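Local coordinates for protein trichomaglin (Trichosanthes lepiniana, PDB 1SGL) that probably cleaves RNA as an S-like ribonuclease, a hydrolase of the ribonuclease T2 family, at residues Leu126-Tyr130 and Phe183-Pro189; Leu45-Tyr49 and His105-Ala109; Glu67-Phe71 and Glu116-Lys121. One frame throughout, in Å; residues are numbered along the deposited sequence.

Contact 1 (Leu126-Tyr130 and Phe183-Pro189); sequences LFMKY and FDKDFKP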
loop_
_atom_site.group_PDB
_atom_site.type_symbol
_atom_site.label_atom_id
_atom_site.label_comp_id
_atom_site.label_asym_id
_atom_site.label_seq_id
_atom_site.Cartn_x
_atom_site.Cartn_y
_atom_site.Cartn_z
ATOM N N LEU A 126 -0.659 -10.323 -5.042
ATOM C CA LEU A 126 -1.956 -9.740 -4.726
ATOM C C LEU A 126 -2.143 -8.385 -5.389
ATOM O O LEU A 126 -3.222 -8.082 -5.881
ATOM C CB LEU A 126 -2.131 -9.597 -3.212
ATOM C CG LEU A 126 -2.307 -10.911 -2.448
ATOM C CD1 LEU A 126 -2.451 -10.621 -0.963
ATOM C CD2 LEU A 126 -3.528 -11.643 -2.972
ATOM N N PHE A 127 -1.092 -7.573 -5.400
ATOM C CA PHE A 127 -1.165 -6.255 -6.013
ATOM C C PHE A 127 -1.463 -6.358 -7.510
ATOM O O PHE A 127 -2.292 -5.614 -8.032
ATOM C CB PHE A 127 0.152 -5.502 -5.814
ATOM C CG PHE A 127 0.189 -4.146 -6.468
ATOM C CD1 PHE A 127 -0.447 -3.057 -5.881
ATOM C CD2 PHE A 127 0.873 -3.957 -7.668
ATOM C CE1 PHE A 127 -0.399 -1.796 -6.474
ATOM C CE2 PHE A 127 0.927 -2.701 -8.272
ATOM C CZ PHE A 127 0.289 -1.616 -7.673
ATOM N N MET A 128 -0.786 -7.284 -8.187
ATOM C CA MET A 128 -0.966 -7.463 -9.623
ATOM C C MET A 128 -2.261 -8.165 -9.995
ATOM O O MET A 128 -2.912 -7.780 -10.962
ATOM C CB MET A 128 0.228 -8.221 -10.225
ATOM C CG MET A 128 1.551 -7.454 -10.120
ATOM S SD MET A 128 2.994 -8.334 -10.791
ATOM C CE MET A 128 3.120 -9.712 -9.651
ATOM N N LYS A 129 -2.646 -9.174 -9.218
ATOM C CA LYS A 129 -3.867 -9.918 -9.498
ATOM C C LYS A 129 -5.146 -9.104 -9.266
ATOM O O LYS A 129 -6.097 -9.209 -10.039
ATOM C CB LYS A 129 -3.923 -11.193 -8.655
ATOM C CG LYS A 129 -5.114 -12.066 -8.997
ATOM C CD LYS A 129 -5.138 -13.352 -8.195
ATOM C CE LYS A 129 -6.311 -14.227 -8.639
ATOM N NZ LYS A 129 -6.470 -15.450 -7.801
ATOM N N TYR A 130 -5.168 -8.311 -8.201
ATOM C CA TYR A 130 -6.322 -7.473 -7.887
ATOM C C TYR A 130 -5.852 -6.034 -8.032
ATOM O O TYR A 130 -5.826 -5.272 -7.073
ATOM C CB TYR A 130 -6.798 -7.742 -6.457
ATOM C CG TYR A 130 -7.171 -9.191 -6.217
ATOM C CD1 TYR A 130 -6.354 -10.025 -5.460
ATOM C CD2 TYR A 130 -8.333 -9.733 -6.768
ATOM C CE1 TYR A 130 -6.679 -11.358 -5.253
ATOM C CE2 TYR A 130 -8.670 -11.073 -6.568
ATOM C CZ TYR A 130 -7.837 -11.873 -5.808
ATOM O OH TYR A 130 -8.163 -13.188 -5.596
ATOM N N PHE A 183 -8.176 -9.322 2.902
ATOM C CA PHE A 183 -8.149 -10.702 2.401
ATOM C C PHE A 183 -8.208 -11.708 3.555
ATOM O O PHE A 183 -7.756 -11.404 4.663
ATOM C CB PHE A 183 -6.846 -10.974 1.624
ATOM C CG PHE A 183 -6.629 -10.074 0.439
ATOM C CD1 PHE A 183 -6.013 -8.836 0.590
ATOM C CD2 PHE A 183 -7.023 -10.477 -0.834
ATOM C CE1 PHE A 183 -5.786 -8.007 -0.512
ATOM C CE2 PHE A 183 -6.806 -9.661 -1.942
ATOM C CZ PHE A 183 -6.184 -8.424 -1.782
ATOM N N ASP A 184 -8.741 -12.905 3.306
ATOM C CA ASP A 184 -8.760 -13.913 4.366
ATOM C C ASP A 184 -7.451 -14.707 4.331
ATOM O O ASP A 184 -6.572 -14.414 3.519
ATOM C CB ASP A 184 -9.970 -14.859 4.257
ATOM C CG ASP A 184 -10.046 -15.591 2.938
ATOM O OD1 ASP A 184 -9.005 -15.880 2.317
ATOM O OD2 ASP A 184 -11.178 -15.899 2.524
ATOM N N LYS A 185 -7.314 -15.689 5.221
ATOM C CA LYS A 185 -6.097 -16.498 5.286
ATOM C C LYS A 185 -5.783 -17.181 3.964
ATOM O O LYS A 185 -4.629 -17.495 3.695
ATOM C CB LYS A 185 -6.207 -17.570 6.370
ATOM C CG LYS A 185 -6.456 -17.052 7.773
ATOM C CD LYS A 185 -5.280 -16.272 8.303
ATOM C CE LYS A 185 -5.510 -15.863 9.752
ATOM N NZ LYS A 185 -5.561 -17.024 10.686
ATOM N N ASP A 186 -6.807 -17.428 3.152
ATOM C CA ASP A 186 -6.613 -18.067 1.852
ATOM C C ASP A 186 -6.363 -17.023 0.761
ATOM O O ASP A 186 -6.365 -17.328 -0.428
ATOM C CB ASP A 186 -7.829 -18.925 1.481
ATOM C CG ASP A 186 -7.868 -20.245 2.237
ATOM O OD1 ASP A 186 -8.820 -21.024 2.021
ATOM O OD2 ASP A 186 -6.949 -20.511 3.044
ATOM N N PHE A 187 -6.160 -15.783 1.183
ATOM C CA PHE A 187 -5.887 -14.697 0.262
ATOM C C PHE A 187 -6.993 -14.402 -0.730
ATOM O O PHE A 187 -6.733 -13.979 -1.848
ATOM C CB PHE A 187 -4.565 -14.962 -0.456
ATOM C CG PHE A 187 -3.382 -14.950 0.466
ATOM C CD1 PHE A 187 -2.919 -13.753 1.004
ATOM C CD2 PHE A 187 -2.777 -16.137 0.859
ATOM C CE1 PHE A 187 -1.871 -13.740 1.928
ATOM C CE2 PHE A 187 -1.726 -16.136 1.781
ATOM C CZ PHE A 187 -1.274 -14.935 2.317
ATOM N N LYS A 188 -8.232 -14.651 -0.326
ATOM C CA LYS A 188 -9.367 -14.323 -1.173
ATOM C C LYS A 188 -9.885 -12.988 -0.643
ATOM O O LYS A 188 -9.873 -12.747 0.567
ATOM C CB LYS A 188 -10.467 -15.385 -1.072
ATOM C CG LYS A 188 -10.298 -16.545 -2.043
ATOM C CD LYS A 188 -8.986 -17.286 -1.827
ATOM C CE LYS A 188 -8.752 -18.324 -2.926
ATOM N NZ LYS A 188 -7.485 -19.086 -2.725
ATOM N N PRO A 189 -10.335 -12.101 -1.539
ATOM C CA PRO A 189 -10.849 -10.793 -1.117
ATOM C C PRO A 189 -12.042 -10.866 -0.167
ATOM O O PRO A 189 -12.903 -11.735 -0.286
ATOM C CB PRO A 189 -11.203 -10.117 -2.442
ATOM C CG PRO A 189 -10.190 -10.719 -3.398
ATOM C CD PRO A 189 -10.230 -12.176 -3.007
#

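Contact 2 (Leu45-Tyr49 and His105-Ala109); sequences LRPEY and HGTCA. With SO4 (sulfate ion), chain D; SO4 (sulfate ion), chain B.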
loop_
_atom_site.group_PDB
_atom_site.type_symbol
_atom_site.label_atom_id
_atom_site.label_comp_id
_atom_site.label_asym_id
_atom_site.label_seq_id
_atom_site.Cartn_x
_atom_site.Cartn_y
_atom_site.Cartn_z
ATOM N N LEU A 45 1.827 -5.151 3.523
ATOM C CA LEU A 45 0.829 -6.168 3.826
ATOM C C LEU A 45 0.961 -6.473 5.321
ATOM O O LEU A 45 2.075 -6.584 5.835
ATOM C CB LEU A 45 1.113 -7.439 3.027
ATOM C CG LEU A 45 0.168 -8.620 3.281
ATOM C CD1 LEU A 45 -1.139 -8.397 2.528
ATOM C CD2 LEU A 45 0.819 -9.910 2.826
ATOM N N ARG A 46 -0.156 -6.612 6.024
ATOM C CA ARG A 46 -0.079 -6.894 7.452
ATOM C C ARG A 46 -1.307 -7.615 7.985
ATOM O O ARG A 46 -2.384 -7.540 7.396
ATOM C CB ARG A 46 0.109 -5.593 8.234
ATOM C CG ARG A 46 -1.120 -4.700 8.274
ATOM C CD ARG A 46 -0.856 -3.438 9.071
ATOM N NE ARG A 46 -2.088 -2.752 9.474
ATOM C CZ ARG A 46 -2.769 -1.900 8.712
ATOM N NH1 ARG A 46 -2.353 -1.609 7.484
ATOM N NH2 ARG A 46 -3.860 -1.322 9.190
ATOM N N PRO A 47 -1.147 -8.347 9.101
ATOM C CA PRO A 47 -2.261 -9.079 9.717
ATOM C C PRO A 47 -3.175 -8.043 10.359
ATOM O O PRO A 47 -2.690 -7.066 10.927
ATOM C CB PRO A 47 -1.575 -9.942 10.779
ATOM C CG PRO A 47 -0.146 -10.078 10.268
ATOM C CD PRO A 47 0.133 -8.695 9.744
ATOM N N GLU A 48 -4.485 -8.237 10.264
ATOM C CA GLU A 48 -5.419 -7.294 10.870
ATOM C C GLU A 48 -5.730 -7.709 12.310
ATOM O O GLU A 48 -6.403 -8.710 12.545
ATOM C CB GLU A 48 -6.708 -7.227 10.048
ATOM C CG GLU A 48 -7.802 -6.369 10.671
ATOM C CD GLU A 48 -8.975 -6.134 9.729
ATOM O OE1 GLU A 48 -9.447 -7.101 9.100
ATOM O OE2 GLU A 48 -9.431 -4.977 9.624
ATOM N N TYR A 49 -5.210 -6.949 13.269
ATOM C CA TYR A 49 -5.443 -7.226 14.684
ATOM C C TYR A 49 -6.460 -6.216 15.204
ATOM O O TYR A 49 -6.349 -5.018 14.929
ATOM C CB TYR A 49 -4.137 -7.117 15.479
ATOM C CG TYR A 49 -3.096 -8.157 15.115
ATOM C CD1 TYR A 49 -1.954 -7.814 14.382
ATOM C CD2 TYR A 49 -3.246 -9.488 15.514
ATOM C CE1 TYR A 49 -0.987 -8.772 14.061
ATOM C CE2 TYR A 49 -2.293 -10.449 15.199
ATOM C CZ TYR A 49 -1.165 -10.086 14.475
ATOM O OH TYR A 49 -0.218 -11.042 14.177
ATOM N N HIS A 105 5.747 -6.387 10.360
ATOM C CA HIS A 105 4.491 -7.086 10.098
ATOM C C HIS A 105 4.589 -8.487 9.506
ATOM O O HIS A 105 3.870 -9.397 9.928
ATOM C CB HIS A 105 3.612 -6.231 9.181
ATOM C CG HIS A 105 3.389 -4.839 9.679
ATOM N ND1 HIS A 105 2.808 -4.570 10.898
ATOM C CD2 HIS A 105 3.663 -3.637 9.117
ATOM C CE1 HIS A 105 2.733 -3.261 11.069
ATOM N NE2 HIS A 105 3.244 -2.672 10.002
ATOM N N GLY A 106 5.459 -8.657 8.517
ATOM C CA GLY A 106 5.599 -9.953 7.880
ATOM C C GLY A 106 5.946 -11.077 8.834
ATOM O O GLY A 106 5.512 -12.212 8.651
ATOM N N THR A 107 6.739 -10.768 9.852
ATOM C CA THR A 107 7.146 -11.775 10.826
ATOM C C THR A 107 5.943 -12.250 11.641
ATOM O O THR A 107 5.881 -13.406 12.055
ATOM C CB THR A 107 8.224 -11.217 11.779
ATOM O OG1 THR A 107 7.735 -10.032 12.413
ATOM C CG2 THR A 107 9.489 -10.870 11.005
ATOM N N CYS A 108 4.984 -11.353 11.845
ATOM C CA CYS A 108 3.777 -11.665 12.597
ATOM C C CYS A 108 2.725 -12.389 11.752
ATOM O O CYS A 108 1.629 -12.687 12.236
ATOM C CB CYS A 108 3.172 -10.378 13.165
ATOM S SG CYS A 108 4.247 -9.478 14.335
ATOM N N ALA A 109 3.057 -12.666 10.492
ATOM C CA ALA A 109 2.132 -13.345 9.589
ATOM C C ALA A 109 2.399 -14.844 9.516
ATOM O O ALA A 109 1.668 -15.585 8.853
ATOM C CB ALA A 109 2.214 -12.732 8.191
HETATM S S SO4 D . -5.937 1.306 7.578
HETATM O O1 SO4 D . -5.126 2.285 8.330
HETATM O O2 SO4 D . -5.094 0.634 6.565
HETATM O O3 SO4 D . -7.043 2.023 6.911
HETATM O O4 SO4 D . -6.481 0.296 8.508
HETATM S S SO4 B . 3.210 0.963 9.237
HETATM O O1 SO4 B . 2.996 1.754 10.462
HETATM O O2 SO4 B . 4.066 -0.193 9.556
HETATM O O3 SO4 B . 3.873 1.805 8.228
HETATM O O4 SO4 B . 1.916 0.493 8.701
#

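Contact 3 (Glu67-Phe71 and Glu116-Lys121); sequences EIMPF and EWNYFK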
loop_
_atom_site.group_PDB
_atom_site.type_symbol
_atom_site.label_atom_id
_atom_site.label_comp_id
_atom_site.label_asym_id
_atom_site.label_seq_id
_atom_site.Cartn_x
_atom_site.Cartn_y
_atom_site.Cartn_z
ATOM N N GLU A 67 17.549 -11.897 -0.102
ATOM C CA GLU A 67 16.347 -12.655 -0.440
ATOM C C GLU A 67 15.299 -11.919 -1.278
ATOM O O GLU A 67 14.233 -12.462 -1.559
ATOM C CB GLU A 67 15.707 -13.186 0.842
ATOM C CG GLU A 67 16.555 -14.230 1.546
ATOM C CD GLU A 67 16.030 -14.578 2.926
ATOM O OE1 GLU A 67 14.793 -14.676 3.096
ATOM O OE2 GLU A 67 16.858 -14.767 3.841
ATOM N N ILE A 68 15.614 -10.694 -1.683
ATOM C CA ILE A 68 14.716 -9.872 -2.497
ATOM C C ILE A 68 14.972 -10.038 -3.996
ATOM O O ILE A 68 14.065 -9.860 -4.810
ATOM C CB ILE A 68 14.899 -8.364 -2.163
ATOM C CG1 ILE A 68 14.143 -8.008 -0.889
ATOM C CG2 ILE A 68 14.425 -7.497 -3.315
ATOM C CD1 ILE A 68 14.293 -6.552 -0.501
ATOM N N MET A 69 16.211 -10.381 -4.340
ATOM C CA MET A 69 16.670 -10.524 -5.721
ATOM C C MET A 69 15.676 -10.676 -6.865
ATOM O O MET A 69 15.574 -9.796 -7.728
ATOM C CB MET A 69 17.702 -11.646 -5.829
ATOM C CG MET A 69 17.972 -12.048 -7.272
ATOM S SD MET A 69 19.424 -13.049 -7.460
ATOM C CE MET A 69 20.217 -12.199 -8.855
ATOM N N PRO A 70 14.947 -11.796 -6.912
ATOM C CA PRO A 70 13.996 -11.954 -8.013
ATOM C C PRO A 70 12.827 -10.965 -8.022
ATOM O O PRO A 70 11.892 -11.130 -8.801
ATOM C CB PRO A 70 13.529 -13.400 -7.853
ATOM C CG PRO A 70 13.580 -13.598 -6.374
ATOM C CD PRO A 70 14.879 -12.931 -5.973
ATOM N N PHE A 71 12.876 -9.937 -7.183
ATOM C CA PHE A 71 11.777 -8.973 -7.129
ATOM C C PHE A 71 12.231 -7.521 -7.187
ATOM O O PHE A 71 11.401 -6.617 -7.282
ATOM C CB PHE A 71 10.972 -9.162 -5.837
ATOM C CG PHE A 71 10.481 -10.565 -5.614
ATOM C CD1 PHE A 71 10.631 -11.169 -4.369
ATOM C CD2 PHE A 71 9.837 -11.266 -6.626
ATOM C CE1 PHE A 71 10.146 -12.455 -4.131
ATOM C CE2 PHE A 71 9.348 -12.549 -6.401
ATOM C CZ PHE A 71 9.502 -13.146 -5.148
ATOM N N GLU A 116 10.919 -13.997 4.285
ATOM C CA GLU A 116 10.996 -12.841 3.401
ATOM C C GLU A 116 10.483 -13.081 1.998
ATOM O O GLU A 116 9.576 -12.400 1.535
ATOM C CB GLU A 116 12.437 -12.360 3.290
ATOM C CG GLU A 116 12.894 -11.515 4.429
ATOM C CD GLU A 116 14.296 -11.001 4.213
ATOM O OE1 GLU A 116 14.535 -10.354 3.172
ATOM O OE2 GLU A 116 15.153 -11.244 5.082
ATOM N N TRP A 117 11.094 -14.044 1.322
ATOM C CA TRP A 117 10.736 -14.366 -0.047
ATOM C C TRP A 117 9.235 -14.450 -0.286
ATOM O O TRP A 117 8.691 -13.751 -1.140
ATOM C CB TRP A 117 11.375 -15.687 -0.459
ATOM C CG TRP A 117 11.450 -15.823 -1.927
ATOM C CD1 TRP A 117 12.267 -15.127 -2.769
ATOM C CD2 TRP A 117 10.655 -16.680 -2.749
ATOM N NE1 TRP A 117 12.030 -15.498 -4.069
ATOM C CE2 TRP A 117 11.044 -16.451 -4.086
ATOM C CE3 TRP A 117 9.648 -17.618 -2.487
ATOM C CZ2 TRP A 117 10.461 -17.128 -5.166
ATOM C CZ3 TRP A 117 9.065 -18.294 -3.561
ATOM C CH2 TRP A 117 9.476 -18.043 -4.886
ATOM N N ASN A 118 8.581 -15.321 0.473
ATOM C CA ASN A 118 7.149 -15.534 0.366
ATOM C C ASN A 118 6.358 -14.268 0.691
ATOM O O ASN A 118 5.293 -14.038 0.126
ATOM C CB ASN A 118 6.738 -16.679 1.298
ATOM C CG ASN A 118 5.288 -17.081 1.128
ATOM O OD1 ASN A 118 4.816 -17.301 0.011
ATOM N ND2 ASN A 118 4.573 -17.191 2.243
ATOM N N TYR A 119 6.879 -13.450 1.598
ATOM C CA TYR A 119 6.205 -12.214 1.966
ATOM C C TYR A 119 6.140 -11.262 0.766
ATOM O O TYR A 119 5.067 -10.783 0.407
ATOM C CB TYR A 119 6.928 -11.537 3.126
ATOM C CG TYR A 119 6.309 -10.224 3.553
ATOM C CD1 TYR A 119 5.038 -10.177 4.139
ATOM C CD2 TYR A 119 6.998 -9.024 3.374
ATOM C CE1 TYR A 119 4.475 -8.957 4.538
ATOM C CE2 TYR A 119 6.454 -7.815 3.764
ATOM C CZ TYR A 119 5.195 -7.779 4.347
ATOM O OH TYR A 119 4.682 -6.560 4.738
ATOM N N PHE A 120 7.283 -10.997 0.145
ATOM C CA PHE A 120 7.306 -10.106 -1.008
ATOM C C PHE A 120 6.607 -10.723 -2.206
ATOM O O PHE A 120 5.910 -10.033 -2.945
ATOM C CB PHE A 120 8.746 -9.726 -1.360
ATOM C CG PHE A 120 9.414 -8.923 -0.295
ATOM C CD1 PHE A 120 8.925 -7.667 0.050
ATOM C CD2 PHE A 120 10.483 -9.443 0.422
ATOM C CE1 PHE A 120 9.484 -6.942 1.100
ATOM C CE2 PHE A 120 11.053 -8.726 1.477
ATOM C CZ PHE A 120 10.551 -7.475 1.816
ATOM N N LYS A 121 6.787 -12.025 -2.390
ATOM C CA LYS A 121 6.151 -12.719 -3.498
ATOM C C LYS A 121 4.631 -12.614 -3.392
ATOM O O LYS A 121 3.957 -12.279 -4.361
ATOM C CB LYS A 121 6.543 -14.190 -3.495
ATOM C CG LYS A 121 5.865 -15.001 -4.574
ATOM C CD LYS A 121 6.284 -16.460 -4.483
ATOM C CE LYS A 121 5.662 -17.284 -5.598
ATOM N NZ LYS A 121 6.085 -18.711 -5.528
HETATM O O HOH W 1 13.378 -15.331 5.514
#

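Contact 1 (Leu126-Tyr130 and Phe183-Pro189)
This is apolar helix-on-sheet packing: the C-terminal end of helix 116-129 lies against the hairpin that links strand 176-184 to strand 189-190. No hydrogen bond joins the two sides, and the 260 Å² they bury rests on a leucine, a proline and three aromatic rings. Leu-126 sits between two of the rings. Its CD1 lies over the face of Phe-183 in a CH-pi contact, 4.2 Å from the ring centroid, and the same CD1 comes within 3.7 Å of Phe-187 CD1. Phe-187 also meets Phe-8, which belongs to strand 7-14 of the same sheet. In the alpha+beta fold of the ribonuclease T2 family, helices pack on a central antiparallel sheet, and here the end of one such helix meets a sheet connection. That connection is a type I turn followed by a G1 bulge. Phe-187 N hydrogen-bonds to Asp-184 O (2.7 Å) and Asp-184 N to Lys-188 O (3.0 Å), while Phe-187 takes the left-handed helical conformation (phi/psi 62/30) so often occupied by glycine. The Asp-184 carboxylate reinforces the loop, its OD1 accepting from Lys-188 N at 3.0 Å. Tyr-130 is the first residue to leave helical geometry, although its N still reaches Leu-126 O (3.0 Å). Its CD1 approaches Phe-183 CE2 to 3.6 Å, with the two ring planes inclined at 47°, and Pro-189 CG lies over the tyrosine face, 3.8 Å from the centroid. Val-162 of helix 151-162 touches both Tyr-130 and Pro-189.

Contact 2 (Leu45-Tyr49 and His105-Ala109)
His-105, Pro-47 and Cys-108 bury the most surface where strand 40-47 meets helix 97-106 and the residues that follow it. His-105 lays one face of its imidazole on the aliphatic start of Arg-46, whose CB lies 4.0 Å from the ring centroid in a CH-pi contact. The ring thus rests on the strand while its NE2 donates to O2 of a sulfate (chain B) at 2.6 Å; His-43 and Gln-101 bind the same ion. The guanidinium of Arg-46 leads away to a second sulfate (chain D), NH2 to O4 being 3.2 Å. Pro-47 fits against Cys-108 and Ala-109: its CG is 3.7 Å from Cys-108 O and 4.1 Å from Ala-109 CB. Cys-108, tied by a disulfide to Cys-58, also meets Tyr-49, whose OH is 3.6 Å from Cys-108 CB. Both sulfates probably come from the crystallisation liquor, yet the one between His-43 and His-105 is consistent with a phosphate-binding position. The pairing brings together the two signature motifs of ribonuclease T2 enzymes, one ending in His-Gly-Leu-Arg-Pro and the other Lys-His-Gly-Thr-Cys, whose histidines form the family's active site and probably do so here.

Contact 3 (Glu67-Phe71 and Glu116-Lys121)
Within the alpha+beta fold of the ribonuclease T2 family, the loop leading into helix 72-78 lies along the first turns of helix 116-129. The 408 Å² of buried surface depends on how a few side chains are turned. Phe-71, at the N-cap position of helix 72-78, adopts chi1 m (-54°), which sends its ring to the other helix. There CD1 is 3.8 Å from Phe-120 CB and CZ is 3.5 Å from Lys-121 CB. Trp-117, with chi1 t (-160°), leaves its backbone sideways and swings its indole back over the loop. One indole face receives Phe-71 CE1, 3.7 Å from Trp-117 CD1, and the phenyl ring forms an oblique aromatic pair with the five-membered ring of Trp-117, planes at 31°, while Pro-70 CG meets the indole edge, 3.4 Å from Trp-117 NE1. Ile-68 likewise starts sideways, but chi1 m (-80°) brings its CG1 to 4.0 Å from Phe-120 CE2. Trp-98 of helix 97-106 touches both Ile-68 and Phe-120. At the other end two acidic side chains come close, Glu-67 OE1 and Glu-116 OE2 being 4.0 Å apart. Glu-116 OE2 accepts a hydrogen bond from Asp-64 N. Glu-67 OE1 takes one from a water at 2.9 Å, and that same water accepts from Glu-116 N at 3.1 Å.

How the contacts relate
From the N terminus, contact 2 opens first, on strand 40-47, and contact 3 opens within its span, at 67-71. Contact 2 then closes at 105-109, across 55 intervening residues, and contact 3 at 116-121, across 44, so the two loops cross rather than nest. They touch through Tyr-119, whose OH lies 2.8 Å from Leu-45 O, a probable hydrogen bond between helix 116-129 and strand 40-47. Contact 1 follows in series, running from the far end of that helix to 183-189. Helix 116-129 thus serves contacts 3 and 1, whose centres are about 17 Å apart, while contacts 2 and 1 reach the same antiparallel sheet.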